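Local coordinates for protein beta sliding clamp (Borrelia burgdorferi, PDB 6DJ8) that probably forms a ring-shaped head-to-tail homodimer around DNA that tethers DNA polymerases and other proteins to it, making replication processive, at residues N20-E25 and S84-A89; V372-E377 and N382-I387. All coordinates share one frame; numbering follows the deposited sequence.

Contact 1. Residues N20-E25 and S84-A89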
loop_
_atom_site.group_PDB
_atom_site.type_symbol
_atom_site.label_atom_id
_atom_site.label_comp_id
_atom_site.label_asym_id
_atom_site.label_seq_id
_atom_site.Cartn_x
_atom_site.Cartn_y
_atom_site.Cartn_z
ATOM N N ASN A 20 -23.541 7.747 -1.411
ATOM C CA ASN A 20 -22.526 7.465 -0.402
ATOM C C ASN A 20 -22.997 6.375 0.552
ATOM O O ASN A 20 -22.203 5.534 0.984
ATOM C CB ASN A 20 -22.164 8.732 0.369
ATOM C CG ASN A 20 -20.935 8.531 1.263
ATOM O OD1 ASN A 20 -21.053 8.386 2.483
ATOM N ND2 ASN A 20 -19.757 8.481 0.649
ATOM N N GLN A 21 -24.294 6.348 0.859
ATOM C CA GLN A 21 -24.790 5.330 1.789
ATOM C C GLN A 21 -24.687 3.946 1.172
ATOM O O GLN A 21 -24.123 3.028 1.776
ATOM C CB GLN A 21 -26.233 5.619 2.187
ATOM C CG GLN A 21 -26.775 4.626 3.218
ATOM C CD GLN A 21 -28.174 4.980 3.659
ATOM O OE1 GLN A 21 -28.904 5.657 2.926
ATOM N NE2 GLN A 21 -28.553 4.549 4.863
ATOM N N ILE A 22 -25.203 3.771 -0.050
ATOM C CA ILE A 22 -25.160 2.426 -0.607
ATOM C C ILE A 22 -23.718 2.022 -0.899
ATOM O O ILE A 22 -23.377 0.834 -0.838
ATOM C CB ILE A 22 -26.065 2.291 -1.843
ATOM C CG1 ILE A 22 -26.257 0.797 -2.151
ATOM C CG2 ILE A 22 -25.486 3.101 -3.025
ATOM C CD1 ILE A 22 -27.119 0.483 -3.341
ATOM N N MET A 23 -22.837 2.991 -1.185
ATOM C CA MET A 23 -21.423 2.657 -1.348
ATOM C C MET A 23 -20.859 2.045 -0.063
ATOM O O MET A 23 -20.193 0.999 -0.090
ATOM C CB MET A 23 -20.610 3.907 -1.747
ATOM C CG MET A 23 -19.154 3.601 -2.009
ATOM S SD MET A 23 -18.212 5.075 -2.481
ATOM C CE MET A 23 -19.402 5.867 -3.609
ATOM N N ASN A 24 -21.124 2.682 1.075
ATOM C CA ASN A 24 -20.606 2.159 2.342
ATOM C C ASN A 24 -21.167 0.774 2.644
ATOM O O ASN A 24 -20.428 -0.123 3.070
ATOM C CB ASN A 24 -20.936 3.123 3.482
ATOM C CG ASN A 24 -20.139 4.413 3.402
ATOM O OD1 ASN A 24 -19.071 4.461 2.782
ATOM N ND2 ASN A 24 -20.654 5.466 4.027
ATOM N N GLU A 25 -22.469 0.575 2.418
ATOM C CA GLU A 25 -23.079 -0.707 2.769
ATOM C C GLU A 25 -22.601 -1.815 1.846
ATOM O O GLU A 25 -22.436 -2.956 2.282
ATOM C CB GLU A 25 -24.604 -0.608 2.730
ATOM C CG GLU A 25 -25.205 0.425 3.672
ATOM C CD GLU A 25 -24.923 0.163 5.166
ATOM O OE1 GLU A 25 -24.288 -0.855 5.529
ATOM O OE2 GLU A 25 -25.362 0.995 5.982
ATOM N N SER A 84 -18.159 -6.934 -6.607
ATOM C CA SER A 84 -17.062 -6.053 -7.004
ATOM C C SER A 84 -17.496 -5.087 -8.112
ATOM O O SER A 84 -17.176 -3.890 -8.072
ATOM C CB SER A 84 -15.874 -6.913 -7.446
ATOM O OG SER A 84 -14.783 -6.126 -7.876
ATOM N N ASN A 85 -18.241 -5.582 -9.102
ATOM C CA ASN A 85 -18.718 -4.697 -10.164
ATOM C C ASN A 85 -19.714 -3.676 -9.630
ATOM O O ASN A 85 -19.658 -2.496 -9.990
ATOM C CB ASN A 85 -19.348 -5.503 -11.296
ATOM C CG ASN A 85 -18.331 -6.304 -12.072
ATOM O OD1 ASN A 85 -17.126 -6.127 -11.897
ATOM N ND2 ASN A 85 -18.809 -7.187 -12.943
ATOM N N PHE A 86 -20.633 -4.111 -8.769
ATOM C CA PHE A 86 -21.627 -3.191 -8.232
ATOM C C PHE A 86 -20.964 -2.098 -7.415
ATOM O O PHE A 86 -21.331 -0.924 -7.513
ATOM C CB PHE A 86 -22.633 -3.967 -7.372
ATOM C CG PHE A 86 -23.862 -3.188 -7.031
ATOM C CD1 PHE A 86 -24.372 -2.248 -7.909
ATOM C CD2 PHE A 86 -24.500 -3.381 -5.816
ATOM C CE1 PHE A 86 -25.505 -1.525 -7.593
ATOM C CE2 PHE A 86 -25.637 -2.668 -5.501
ATOM C CZ PHE A 86 -26.137 -1.733 -6.396
ATOM N N TYR A 87 -19.991 -2.475 -6.584
ATOM C CA TYR A 87 -19.227 -1.488 -5.835
ATOM C C TYR A 87 -18.526 -0.514 -6.774
ATOM O O TYR A 87 -18.519 0.700 -6.537
ATOM C CB TYR A 87 -18.206 -2.200 -4.944
ATOM C CG TYR A 87 -17.435 -1.280 -4.032
ATOM C CD1 TYR A 87 -18.100 -0.488 -3.110
ATOM C CD2 TYR A 87 -16.043 -1.204 -4.084
ATOM C CE1 TYR A 87 -17.412 0.363 -2.255
ATOM C CE2 TYR A 87 -15.334 -0.347 -3.225
ATOM C CZ TYR A 87 -16.036 0.426 -2.312
ATOM O OH TYR A 87 -15.388 1.272 -1.449
ATOM N N ASP A 88 -17.907 -1.032 -7.832
ATOM C CA ASP A 88 -17.230 -0.150 -8.780
ATOM C C ASP A 88 -18.206 0.835 -9.403
ATOM O O ASP A 88 -17.907 2.034 -9.513
ATOM C CB ASP A 88 -16.537 -0.982 -9.853
ATOM C CG ASP A 88 -15.264 -1.627 -9.344
ATOM O OD1 ASP A 88 -14.823 -1.269 -8.236
ATOM O OD2 ASP A 88 -14.713 -2.500 -10.042
ATOM N N ALA A 89 -19.400 0.357 -9.772
ATOM C CA ALA A 89 -20.409 1.227 -10.368
ATOM C C ALA A 89 -20.735 2.391 -9.449
ATOM O O ALA A 89 -20.760 3.554 -9.870
ATOM C CB ALA A 89 -21.668 0.415 -10.691
#
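Ile22 and Met23 of helix 19-29 meet Phe86 and Tyr87 of helix 83-92 in two adjacent pairs, with no hydrogen bond across the contact. The Ile22 side chain is fully extended, and its terminal methyl CD1 reaches the outer end of the Phe86 ring, 3.9 Å from Phe86 CZ and 4.1 Å from Phe86 CE2. It comes at the ring obliquely, and the two side chains cross at about a right angle. Beside them the Tyr87 ring turns one edge to the main chain of the first helix: Tyr87 CE1 lies 3.6 Å from the backbone oxygen Met23 O, which sits near the plane of the ring. The methylene Met23 CG meets the same Tyr87 CE1 at 3.7 Å, but at a slant, from above the ring plane. A chi1 of -177° sets Met23 CG opposite its own backbone N and carries it to this atom. Between segments 20-25 and 84-89 the CA atoms come nearest at Met23 and Tyr87, 6.5 Å. These are the paired helices of the N-terminal clamp domain; in beta clamps such helices line the DNA channel while the sheets form the outside of the ring. Both lie on strands: Ile22 rests on Ile69 of strand 64-70 and Ala89 on Leu127 of strand 126-130. Phe86 and Tyr87 both extend their packing to Ile26, one turn further along the first helix. The carboxylate of Glu25, a buried residue, takes two hydrogen bonds, OE1 with Tyr254 OH and OE2 with Asn253 ND2, which tie the first helix to the central domain. At the other helix, Asn85 and Asp88 pack on Arg324 of the second subunit, and Ala89 on Tyr297 of that subunit.

Contact 2. Residues V372-E377 and N382-I387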
loop_
_atom_site.group_PDB
_atom_site.type_symbol
_atom_site.label_atom_id
_atom_site.label_comp_id
_atom_site.label_asym_id
_atom_site.label_seq_id
_atom_site.Cartn_x
_atom_site.Cartn_y
_atom_site.Cartn_z
ATOM N N VAL A 372 4.966 -19.729 31.142
ATOM C CA VAL A 372 4.186 -18.798 30.353
ATOM C C VAL A 372 4.405 -17.370 30.834
ATOM O O VAL A 372 4.432 -17.089 32.036
ATOM C CB VAL A 372 2.703 -19.204 30.424
ATOM C CG1 VAL A 372 2.190 -19.083 31.850
ATOM C CG2 VAL A 372 1.888 -18.375 29.522
ATOM N N LEU A 373 4.539 -16.465 29.875
ATOM C CA LEU A 373 4.579 -15.035 30.128
ATOM C C LEU A 373 3.152 -14.501 30.164
ATOM O O LEU A 373 2.349 -14.796 29.271
ATOM C CB LEU A 373 5.382 -14.339 29.027
ATOM C CG LEU A 373 6.100 -13.038 29.331
ATOM C CD1 LEU A 373 7.220 -13.322 30.291
ATOM C CD2 LEU A 373 6.641 -12.424 28.052
ATOM N N LYS A 374 2.835 -13.718 31.187
ATOM C CA LYS A 374 1.506 -13.144 31.337
ATOM C C LYS A 374 1.573 -11.638 31.161
ATOM O O LYS A 374 2.383 -10.965 31.811
ATOM C CB LYS A 374 0.896 -13.480 32.695
ATOM C CG LYS A 374 -0.435 -12.778 32.945
ATOM C CD LYS A 374 -1.147 -13.387 34.162
ATOM C CE LYS A 374 -0.802 -12.645 35.445
ATOM N NZ LYS A 374 -1.089 -11.188 35.359
ATOM N N LEU A 375 0.736 -11.122 30.270
ATOM C CA LEU A 375 0.623 -9.696 30.010
ATOM C C LEU A 375 -0.721 -9.193 30.491
ATOM O O LEU A 375 -1.753 -9.787 30.168
ATOM C CB LEU A 375 0.753 -9.387 28.514
ATOM C CG LEU A 375 2.109 -9.321 27.830
ATOM C CD1 LEU A 375 2.962 -10.499 28.186
ATOM C CD2 LEU A 375 1.908 -9.210 26.262
ATOM N N SER A 376 -0.710 -8.073 31.204
ATOM C CA SER A 376 -1.940 -7.472 31.683
ATOM C C SER A 376 -1.727 -5.981 31.879
ATOM O O SER A 376 -0.595 -5.488 31.933
ATOM C CB SER A 376 -2.385 -8.117 32.997
ATOM O OG SER A 376 -1.322 -8.076 33.928
ATOM N N GLU A 377 -2.842 -5.274 32.012
ATOM C CA GLU A 377 -2.949 -3.859 32.332
ATOM C C GLU A 377 -3.089 -3.703 33.842
ATOM O O GLU A 377 -3.800 -4.492 34.477
ATOM C CB GLU A 377 -4.156 -3.232 31.634
ATOM C CG GLU A 377 -3.968 -3.017 30.139
ATOM C CD GLU A 377 -5.241 -2.584 29.408
ATOM O OE1 GLU A 377 -6.344 -2.943 29.866
ATOM O OE2 GLU A 377 -5.137 -1.899 28.363
ATOM N N ASN A 382 -9.930 -7.963 34.168
ATOM C CA ASN A 382 -10.756 -8.591 33.150
ATOM C C ASN A 382 -9.958 -9.148 31.979
ATOM O O ASN A 382 -10.462 -10.020 31.266
ATOM C CB ASN A 382 -11.817 -7.601 32.662
ATOM C CG ASN A 382 -12.836 -7.279 33.752
ATOM O OD1 ASN A 382 -12.704 -6.285 34.464
ATOM N ND2 ASN A 382 -13.827 -8.143 33.914
ATOM N N PHE A 383 -8.766 -8.628 31.700
ATOM C CA PHE A 383 -8.029 -9.038 30.512
ATOM C C PHE A 383 -6.703 -9.679 30.896
ATOM O O PHE A 383 -5.926 -9.107 31.672
ATOM C CB PHE A 383 -7.817 -7.848 29.580
ATOM C CG PHE A 383 -7.005 -8.165 28.364
ATOM C CD1 PHE A 383 -7.301 -9.262 27.573
ATOM C CD2 PHE A 383 -5.961 -7.342 27.995
ATOM C CE1 PHE A 383 -6.552 -9.540 26.441
ATOM C CE2 PHE A 383 -5.217 -7.604 26.865
ATOM C CZ PHE A 383 -5.506 -8.704 26.087
ATOM N N THR A 384 -6.444 -10.859 30.340
ATOM C CA THR A 384 -5.168 -11.547 30.496
ATOM C C THR A 384 -4.705 -12.041 29.138
ATOM O O THR A 384 -5.500 -12.615 28.384
ATOM C CB THR A 384 -5.291 -12.726 31.467
ATOM O OG1 THR A 384 -5.614 -12.227 32.756
ATOM C CG2 THR A 384 -4.005 -13.509 31.545
ATOM N N HIS A 385 -3.431 -11.825 28.827
ATOM C CA HIS A 385 -2.816 -12.401 27.639
ATOM C C HIS A 385 -1.578 -13.196 28.033
ATOM O O HIS A 385 -0.709 -12.703 28.766
ATOM C CB HIS A 385 -2.451 -11.342 26.600
ATOM C CG HIS A 385 -2.068 -11.928 25.279
ATOM N ND1 HIS A 385 -2.997 -12.373 24.357
ATOM C CD2 HIS A 385 -0.849 -12.197 24.748
ATOM C CE1 HIS A 385 -2.364 -12.852 23.300
ATOM N NE2 HIS A 385 -1.060 -12.752 23.510
ATOM N N LEU A 386 -1.509 -14.420 27.534
ATOM C CA LEU A 386 -0.444 -15.359 27.834
ATOM C C LEU A 386 0.317 -15.665 26.560
ATOM O O LEU A 386 -0.286 -15.815 25.492
ATOM C CB LEU A 386 -1.003 -16.650 28.432
ATOM C CG LEU A 386 -1.907 -16.508 29.661
ATOM C CD1 LEU A 386 -2.477 -17.874 30.075
ATOM C CD2 LEU A 386 -1.162 -15.870 30.852
ATOM N N ILE A 387 1.638 -15.759 26.677
ATOM C CA ILE A 387 2.506 -16.117 25.568
ATOM C C ILE A 387 3.474 -17.178 26.060
ATOM O O ILE A 387 4.209 -16.951 27.032
ATOM C CB ILE A 387 3.272 -14.899 25.016
ATOM C CG1 ILE A 387 2.294 -13.808 24.576
ATOM C CG2 ILE A 387 4.166 -15.324 23.863
ATOM C CD1 ILE A 387 2.958 -12.481 24.220
#
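Strands 373-376 and 383-387 form an antiparallel beta hairpin near the C terminus, in which Leu373 faces Ile387 and Leu375 faces His385 as hydrogen-bonded pairs. Leu373 N donates a hydrogen bond to Ile387 O at 2.9 Å, and Ile387 N returns one to Leu373 O. In the second pair Leu375 N bonds to His385 O, and His385 N answers to Leu375 O at 3.0 Å. Lys374 and Leu386 form the non-hydrogen-bonded pair between them, where Leu386 CA approaches Leu373 O at 3.2 Å in a CA-H...O contact. Within the long sheet shared by the central and C-terminal domains, strand 383-387 lies against strand 202-211, and 373-376 against 362-367. His385 ND1 hydrogen-bonds Ser204 OG of the neighbouring strand 202-211, in the central-domain range. On the face of the sheet carrying Leu373, Leu375, His385 and Ile387, Leu375 CD2 meets Ile387 CD1 at 4.0 Å, and that Ile387 methyl lies at the edge of the imidazole, in its plane. Helix 348-355 packs on this face through Leu375 and His385. On the other face Lys374 crosses the ends of Leu386 and Thr384 at a slant, Lys374 CB 3.7 Å from Leu386 CD2 and Lys374 CD 3.9 Å from Thr384 CG2. Val372 lies in the loop just before its strand; its chi1 (to CG1) is 64°, which leaves CG2 anti to the backbone N, and Val372 CG2 presses on Leu386 CB at 3.5 Å. Val372 also packs on an apolar side chain of the bound peptide.

In the fold
From the N terminus, strand 14-18 leads into helix 19-29. The chain then runs through the strands 44-50 to 77-82 before helix 83-92 returns to the first helix, so contact 1 closes a loop of 58 residues within the N-terminal domain. The central domain follows, and contact 2 closes a short hairpin connection near the chain's end, with four residues between its segments, in the C-terminal domain. The two are in series, neither nesting nor crossing. The centres of contact 1 and contact 2 are about 41 Å apart, on opposite sides of the chain's centre. Contact 1 joins two helices that pack against sheets; contact 2 pairs two strands inside the sheet bridging the central and C-terminal domains.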